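Side-chain contacts in transcriptional repressor PadR (PDB 6JYI), which probably binds DNA as a PadR-family transcriptional repressor, working as a dimer with winged helix-turn-helix domains: residues 24-29 with 140-145; 30-35 with 41-46. One frame throughout, in Å; residues are numbered along the deposited sequence.

Contact 1 of 2, residues 24-29 with 140-145; sequences GYDIKI and EKWRVG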
loop_
_atom_site.group_PDB
_atom_site.type_symbol
_atom_site.label_atom_id
_atom_site.label_comp_id
_atom_site.label_asym_id
_atom_site.label_seq_id
_atom_site.Cartn_x
_atom_site.Cartn_y
_atom_site.Cartn_z
ATOM N N GLY A 24 -10.974 -20.787 -9.671
ATOM C CA GLY A 24 -10.150 -19.659 -10.109
ATOM C C GLY A 24 -10.942 -18.372 -10.240
ATOM O O GLY A 24 -10.483 -17.293 -9.836
ATOM N N TYR A 25 -12.137 -18.478 -10.798
ATOM C CA TYR A 25 -13.012 -17.322 -10.989
ATOM C C TYR A 25 -13.214 -16.605 -9.643
ATOM O O TYR A 25 -13.008 -15.389 -9.507
ATOM C CB TYR A 25 -14.352 -17.800 -11.514
ATOM C CG TYR A 25 -15.395 -16.744 -11.758
ATOM C CD1 TYR A 25 -15.211 -15.770 -12.719
ATOM C CD2 TYR A 25 -16.599 -16.760 -11.068
ATOM C CE1 TYR A 25 -16.180 -14.811 -12.965
ATOM C CE2 TYR A 25 -17.582 -15.813 -11.309
ATOM C CZ TYR A 25 -17.371 -14.847 -12.260
ATOM O OH TYR A 25 -18.335 -13.895 -12.518
ATOM N N ASP A 26 -13.600 -17.396 -8.652
ATOM C CA ASP A 26 -13.902 -16.862 -7.345
ATOM C C ASP A 26 -12.673 -16.274 -6.617
ATOM O O ASP A 26 -12.786 -15.223 -5.975
ATOM C CB ASP A 26 -14.625 -17.903 -6.493
ATOM C CG ASP A 26 -16.162 -17.921 -6.742
ATOM O OD1 ASP A 26 -16.716 -17.070 -7.481
ATOM O OD2 ASP A 26 -16.837 -18.750 -6.149
ATOM N N ILE A 27 -11.520 -16.921 -6.734
ATOM C CA ILE A 27 -10.319 -16.380 -6.175
ATOM C C ILE A 27 -10.028 -14.991 -6.761
ATOM O O ILE A 27 -9.745 -14.044 -6.004
ATOM C CB ILE A 27 -9.121 -17.314 -6.417
ATOM C CG1 ILE A 27 -9.336 -18.587 -5.600
ATOM C CG2 ILE A 27 -7.834 -16.610 -6.035
ATOM C CD1 ILE A 27 -8.341 -19.691 -5.930
ATOM N N LYS A 28 -10.120 -14.864 -8.084
ATOM C CA LYS A 28 -9.932 -13.580 -8.721
ATOM C C LYS A 28 -10.918 -12.502 -8.215
ATOM O O LYS A 28 -10.543 -11.353 -7.983
ATOM C CB LYS A 28 -9.998 -13.697 -10.250
ATOM C CG LYS A 28 -8.668 -14.244 -10.836
ATOM C CD LYS A 28 -8.702 -14.542 -12.324
ATOM C CE LYS A 28 -8.908 -13.339 -13.154
ATOM N NZ LYS A 28 -8.828 -13.651 -14.599
ATOM N N ILE A 29 -12.183 -12.853 -8.075
ATOM C CA ILE A 29 -13.159 -11.835 -7.676
ATOM C C ILE A 29 -12.872 -11.410 -6.236
ATOM O O ILE A 29 -12.886 -10.225 -5.959
ATOM C CB ILE A 29 -14.610 -12.286 -7.864
ATOM C CG1 ILE A 29 -14.835 -12.821 -9.291
ATOM C CG2 ILE A 29 -15.573 -11.103 -7.615
ATOM C CD1 ILE A 29 -15.165 -11.772 -10.366
ATOM N N GLU A 140 -19.914 -8.309 2.938
ATOM C CA GLU A 140 -21.142 -9.069 3.177
ATOM C C GLU A 140 -21.328 -10.225 2.177
ATOM O O GLU A 140 -21.939 -11.235 2.516
ATOM C CB GLU A 140 -22.364 -8.131 3.165
ATOM C CG GLU A 140 -22.289 -7.065 4.283
ATOM C CD GLU A 140 -23.451 -6.058 4.271
ATOM O OE1 GLU A 140 -24.136 -5.883 3.228
ATOM O OE2 GLU A 140 -23.648 -5.421 5.339
ATOM N N LYS A 141 -20.833 -10.054 0.949
ATOM C CA LYS A 141 -20.816 -11.106 -0.062
ATOM C C LYS A 141 -19.774 -12.197 0.271
ATOM O O LYS A 141 -20.077 -13.388 0.252
ATOM C CB LYS A 141 -20.518 -10.495 -1.444
ATOM C CG LYS A 141 -20.383 -11.527 -2.588
ATOM C CD LYS A 141 -20.146 -10.849 -3.969
ATOM C CE LYS A 141 -20.034 -11.893 -5.093
ATOM N NZ LYS A 141 -19.515 -11.318 -6.373
ATOM N N TRP A 142 -18.552 -11.790 0.594
ATOM C CA TRP A 142 -17.451 -12.760 0.785
ATOM C C TRP A 142 -17.309 -13.333 2.186
ATOM O O TRP A 142 -16.818 -14.464 2.330
ATOM C CB TRP A 142 -16.107 -12.181 0.321
ATOM C CG TRP A 142 -16.079 -12.086 -1.168
ATOM C CD1 TRP A 142 -16.082 -10.941 -1.917
ATOM C CD2 TRP A 142 -16.114 -13.180 -2.108
ATOM N NE1 TRP A 142 -16.087 -11.243 -3.242
ATOM C CE2 TRP A 142 -16.125 -12.611 -3.400
ATOM C CE3 TRP A 142 -16.115 -14.569 -1.982
ATOM C CZ2 TRP A 142 -16.120 -13.387 -4.562
ATOM C CZ3 TRP A 142 -16.135 -15.349 -3.151
ATOM C CH2 TRP A 142 -16.127 -14.748 -4.416
ATOM N N ARG A 143 -17.731 -12.578 3.198
ATOM C CA ARG A 143 -17.605 -13.037 4.575
ATOM C C ARG A 143 -18.986 -13.072 5.222
ATOM O O ARG A 143 -19.311 -12.262 6.109
ATOM C CB ARG A 143 -16.679 -12.127 5.382
ATOM C CG ARG A 143 -15.212 -11.997 4.843
ATOM C CD ARG A 143 -14.345 -13.132 5.323
ATOM N NE ARG A 143 -14.772 -14.380 4.718
ATOM C CZ ARG A 143 -14.746 -15.598 5.262
ATOM N NH1 ARG A 143 -14.303 -15.842 6.494
ATOM N NH2 ARG A 143 -15.195 -16.599 4.531
ATOM N N VAL A 144 -19.794 -14.002 4.748
ATOM C CA VAL A 144 -21.031 -14.321 5.419
ATOM C C VAL A 144 -20.550 -15.031 6.697
ATOM O O VAL A 144 -19.665 -15.915 6.681
ATOM C CB VAL A 144 -22.028 -15.176 4.569
ATOM C CG1 VAL A 144 -22.002 -14.748 3.118
ATOM C CG2 VAL A 144 -21.747 -16.654 4.698
ATOM N N GLY A 145 -21.077 -14.597 7.805
ATOM C CA GLY A 145 -20.628 -15.101 9.072
ATOM C C GLY A 145 -19.446 -14.298 9.562
ATOM O O GLY A 145 -18.712 -14.776 10.398
#
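The helical segment 24-29 and the C-terminal end of the helix in 140-145 come closest at Ile29 and Trp142, whose CA atoms are 9.5 Å apart, so the backbones stay well separated and side chains bridge them. Segment 140-145 leaves its helix at Arg143, whose NE turns back to donate a hydrogen bond to Trp142 O (3.1 Å), reaching it from above the carbonyl plane. Trp142 does most of the reaching: CG lies anti to the carbonyl carbon (chi1 -71°), and the six-membered end of the indole is presented to helix 24-35. Its CZ2 packs on Ile29 CB at 3.8 Å, while Ile29 CG2 sits at the ring edge, in plane; the two side chains cross at about a right angle. This is where the winged helix-turn-helix domain, to which helix 24-35 belongs, meets the end of the long helix 114-142. Further round the rim, Trp142 CH2 comes 3.7 Å from Asp26 O and 3.9 Å from Asp26 OD1, with the carboxylate almost upright to the indole plane (83°). Trp142 NE1 donates a hydrogen bond to Asp33 OD2, which helps fix the ring's rotation. Lys141 CG lies over one face of the indole, toward its rim, and the extended chain carries NZ on past the ring to 4.1 Å from Ile29 CG2, a light van der Waals touch at the solvent-facing margin.

Contact 2 of 2, residues 30-35 with 41-46; sequences VFEDVF and GSFGMI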
loop_
_atom_site.group_PDB
_atom_site.type_symbol
_atom_site.label_atom_id
_atom_site.label_comp_id
_atom_site.label_asym_id
_atom_site.label_seq_id
_atom_site.Cartn_x
_atom_site.Cartn_y
_atom_site.Cartn_z
ATOM N N VAL A 30 -12.579 -12.348 -5.334
ATOM C CA VAL A 30 -12.258 -11.957 -3.935
ATOM C C VAL A 30 -11.054 -11.033 -3.908
ATOM O O VAL A 30 -11.028 -10.044 -3.183
ATOM C CB VAL A 30 -11.984 -13.117 -2.963
ATOM C CG1 VAL A 30 -11.984 -12.535 -1.507
ATOM C CG2 VAL A 30 -13.065 -14.120 -3.039
ATOM N N PHE A 31 -10.070 -11.337 -4.744
ATOM C CA PHE A 31 -8.914 -10.467 -4.887
ATOM C C PHE A 31 -9.288 -9.049 -5.331
ATOM O O PHE A 31 -8.808 -8.069 -4.755
ATOM C CB PHE A 31 -7.918 -11.027 -5.892
ATOM C CG PHE A 31 -6.664 -11.547 -5.280
ATOM C CD1 PHE A 31 -5.596 -10.709 -5.099
ATOM C CD2 PHE A 31 -6.571 -12.859 -4.864
ATOM C CE1 PHE A 31 -4.444 -11.126 -4.540
ATOM C CE2 PHE A 31 -5.388 -13.326 -4.288
ATOM C CZ PHE A 31 -4.312 -12.445 -4.134
ATOM N N GLU A 32 -10.123 -8.932 -6.349
ATOM C CA GLU A 32 -10.468 -7.619 -6.857
ATOM C C GLU A 32 -11.347 -6.862 -5.875
ATOM O O GLU A 32 -11.278 -5.630 -5.801
ATOM C CB GLU A 32 -11.263 -7.694 -8.155
ATOM C CG GLU A 32 -10.638 -8.434 -9.296
ATOM C CD GLU A 32 -11.647 -8.658 -10.437
ATOM O OE1 GLU A 32 -12.870 -8.420 -10.237
ATOM O OE2 GLU A 32 -11.213 -9.084 -11.531
ATOM N N ASP A 33 -12.211 -7.594 -5.179
ATOM C CA ASP A 33 -13.222 -6.982 -4.321
ATOM C C ASP A 33 -12.645 -6.512 -2.979
ATOM O O ASP A 33 -13.035 -5.455 -2.469
ATOM C CB ASP A 33 -14.349 -7.995 -4.012
ATOM C CG ASP A 33 -15.364 -8.158 -5.152
ATOM O OD1 ASP A 33 -15.346 -7.408 -6.171
ATOM O OD2 ASP A 33 -16.209 -9.073 -4.994
ATOM N N VAL A 34 -11.755 -7.327 -2.405
ATOM C CA VAL A 34 -11.298 -7.202 -1.029
ATOM C C VAL A 34 -9.796 -6.916 -0.988
ATOM O O VAL A 34 -9.378 -5.877 -0.464
ATOM C CB VAL A 34 -11.575 -8.507 -0.244
ATOM C CG1 VAL A 34 -10.872 -8.511 1.075
ATOM C CG2 VAL A 34 -13.074 -8.747 -0.083
ATOM N N PHE A 35 -8.979 -7.796 -1.567
ATOM C CA PHE A 35 -7.512 -7.680 -1.406
ATOM C C PHE A 35 -6.845 -6.523 -2.160
ATOM O O PHE A 35 -5.752 -6.101 -1.796
ATOM C CB PHE A 35 -6.806 -9.017 -1.695
ATOM C CG PHE A 35 -7.079 -10.065 -0.683
ATOM C CD1 PHE A 35 -8.176 -10.868 -0.767
ATOM C CD2 PHE A 35 -6.255 -10.247 0.385
ATOM C CE1 PHE A 35 -8.426 -11.859 0.192
ATOM C CE2 PHE A 35 -6.543 -11.230 1.321
ATOM C CZ PHE A 35 -7.629 -12.019 1.203
ATOM N N GLY A 41 -1.226 -5.605 -5.846
ATOM C CA GLY A 41 0.010 -5.686 -6.621
ATOM C C GLY A 41 0.187 -7.028 -7.302
ATOM O O GLY A 41 0.999 -7.159 -8.213
ATOM N N SER A 42 -0.599 -8.014 -6.885
ATOM C CA SER A 42 -0.319 -9.409 -7.189
ATOM C C SER A 42 -1.432 -10.073 -8.032
ATOM O O SER A 42 -1.439 -11.307 -8.175
ATOM C CB SER A 42 -0.149 -10.159 -5.851
ATOM O OG SER A 42 0.009 -11.558 -6.019
ATOM N N PHE A 43 -2.355 -9.264 -8.578
ATOM C CA PHE A 43 -3.559 -9.802 -9.222
ATOM C C PHE A 43 -3.184 -10.691 -10.384
ATOM O O PHE A 43 -3.710 -11.802 -10.522
ATOM C CB PHE A 43 -4.491 -8.687 -9.704
ATOM C CG PHE A 43 -5.720 -9.185 -10.425
ATOM C CD1 PHE A 43 -6.822 -9.652 -9.712
ATOM C CD2 PHE A 43 -5.780 -9.176 -11.815
ATOM C CE1 PHE A 43 -7.971 -10.099 -10.374
ATOM C CE2 PHE A 43 -6.924 -9.611 -12.486
ATOM C CZ PHE A 43 -8.019 -10.078 -11.769
ATOM N N GLY A 44 -2.270 -10.194 -11.207
ATOM C CA GLY A 44 -1.841 -10.892 -12.433
ATOM C C GLY A 44 -1.102 -12.186 -12.137
ATOM O O GLY A 44 -0.994 -13.063 -12.998
HETATM N N MSE A 45 -0.602 -12.308 -10.912
HETATM C CA MSE A 45 0.097 -13.512 -10.488
HETATM C C MSE A 45 -0.791 -14.624 -9.873
HETATM O O MSE A 45 -0.262 -15.640 -9.470
HETATM C CB MSE A 45 1.233 -13.132 -9.530
HETATM C CG MSE A 45 2.421 -12.477 -10.291
HETATM SE SE MSE A 45 3.141 -13.636 -11.764
HETATM C CE MSE A 45 3.783 -15.010 -10.537
ATOM N N ILE A 46 -2.116 -14.454 -9.854
ATOM C CA ILE A 46 -3.014 -15.473 -9.257
ATOM C C ILE A 46 -2.865 -16.854 -9.887
ATOM O O ILE A 46 -2.621 -17.829 -9.194
ATOM C CB ILE A 46 -4.507 -15.005 -9.269
ATOM C CG1 ILE A 46 -4.691 -13.868 -8.278
ATOM C CG2 ILE A 46 -5.466 -16.138 -8.908
ATOM C CD1 ILE A 46 -6.093 -13.257 -8.312
#
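Phe31 and Ile46 meet within the helix-turn-helix of the PadR winged-helix domain: Phe31 projects from helix 24-35, and segment 41-46 is the end of the connection that leads into helix 46-55, by family the likely DNA-recognition helix. Start at the root of the side chain. Phe31 CB lies at the edge of the Phe43 ring, near its plane, 4.2 Å from Phe43 CD1, and the Ile46 methyl CD1 is 3.8 Å from it. One atom further out, Phe31 CG is 3.5 Å from that same methyl, Ile46 CD1, and Phe31 CD2 lies just as close to it. Both CD1 and CE2 of Phe31 are more distant from it, while Phe31 CE2 has Ile46 CG1 at 4.1 Å. The ring therefore carries the end of the isoleucine on one face, a CH-pi contact with Ile46 CD1 3.9 Å from the Phe31 ring centroid and 29° off the normal. Phe31 takes this position with chi1 at -109°, well off a staggered value. The two side chains slide past one another in opposite directions, and Val12 of helix 8-19 also packs on Phe31, so the ring joins three elements of the domain. Phe43 reaches the helix a second time, one residue on. Its CG is anti to the backbone N, which brings the ring to the Glu32 side chain, the two crossing at a slant. There the fit is tight: Glu32 CG is 3.3 Å from Phe43 CE1, approaching obliquely. The carboxylate lies at 36° to the phenyl plane, with Glu32 OE2 3.4 Å from Phe43 CZ.

From the N terminus, helix 8-19 leads into helix 24-35, which serves both contacts: its first half in contact 1, its second in contact 2. Contact 2 closes a short loop, bringing 41-46 back against the helix just left, with the first residue of helix 46-55 packed on it. The chain then runs through the wing strands 59-64 and 72-77 and on to helix 114-142, whose end returns to close the long loop of contact 1, with contact 2 nested inside it. The two meet directly: Val30 packs on Trp142, and Lys28 packs on both Phe43 and Ile46. Contact 2 ties the helix-turn-helix internally, and contact 1 joins it to the end of helix 114-142.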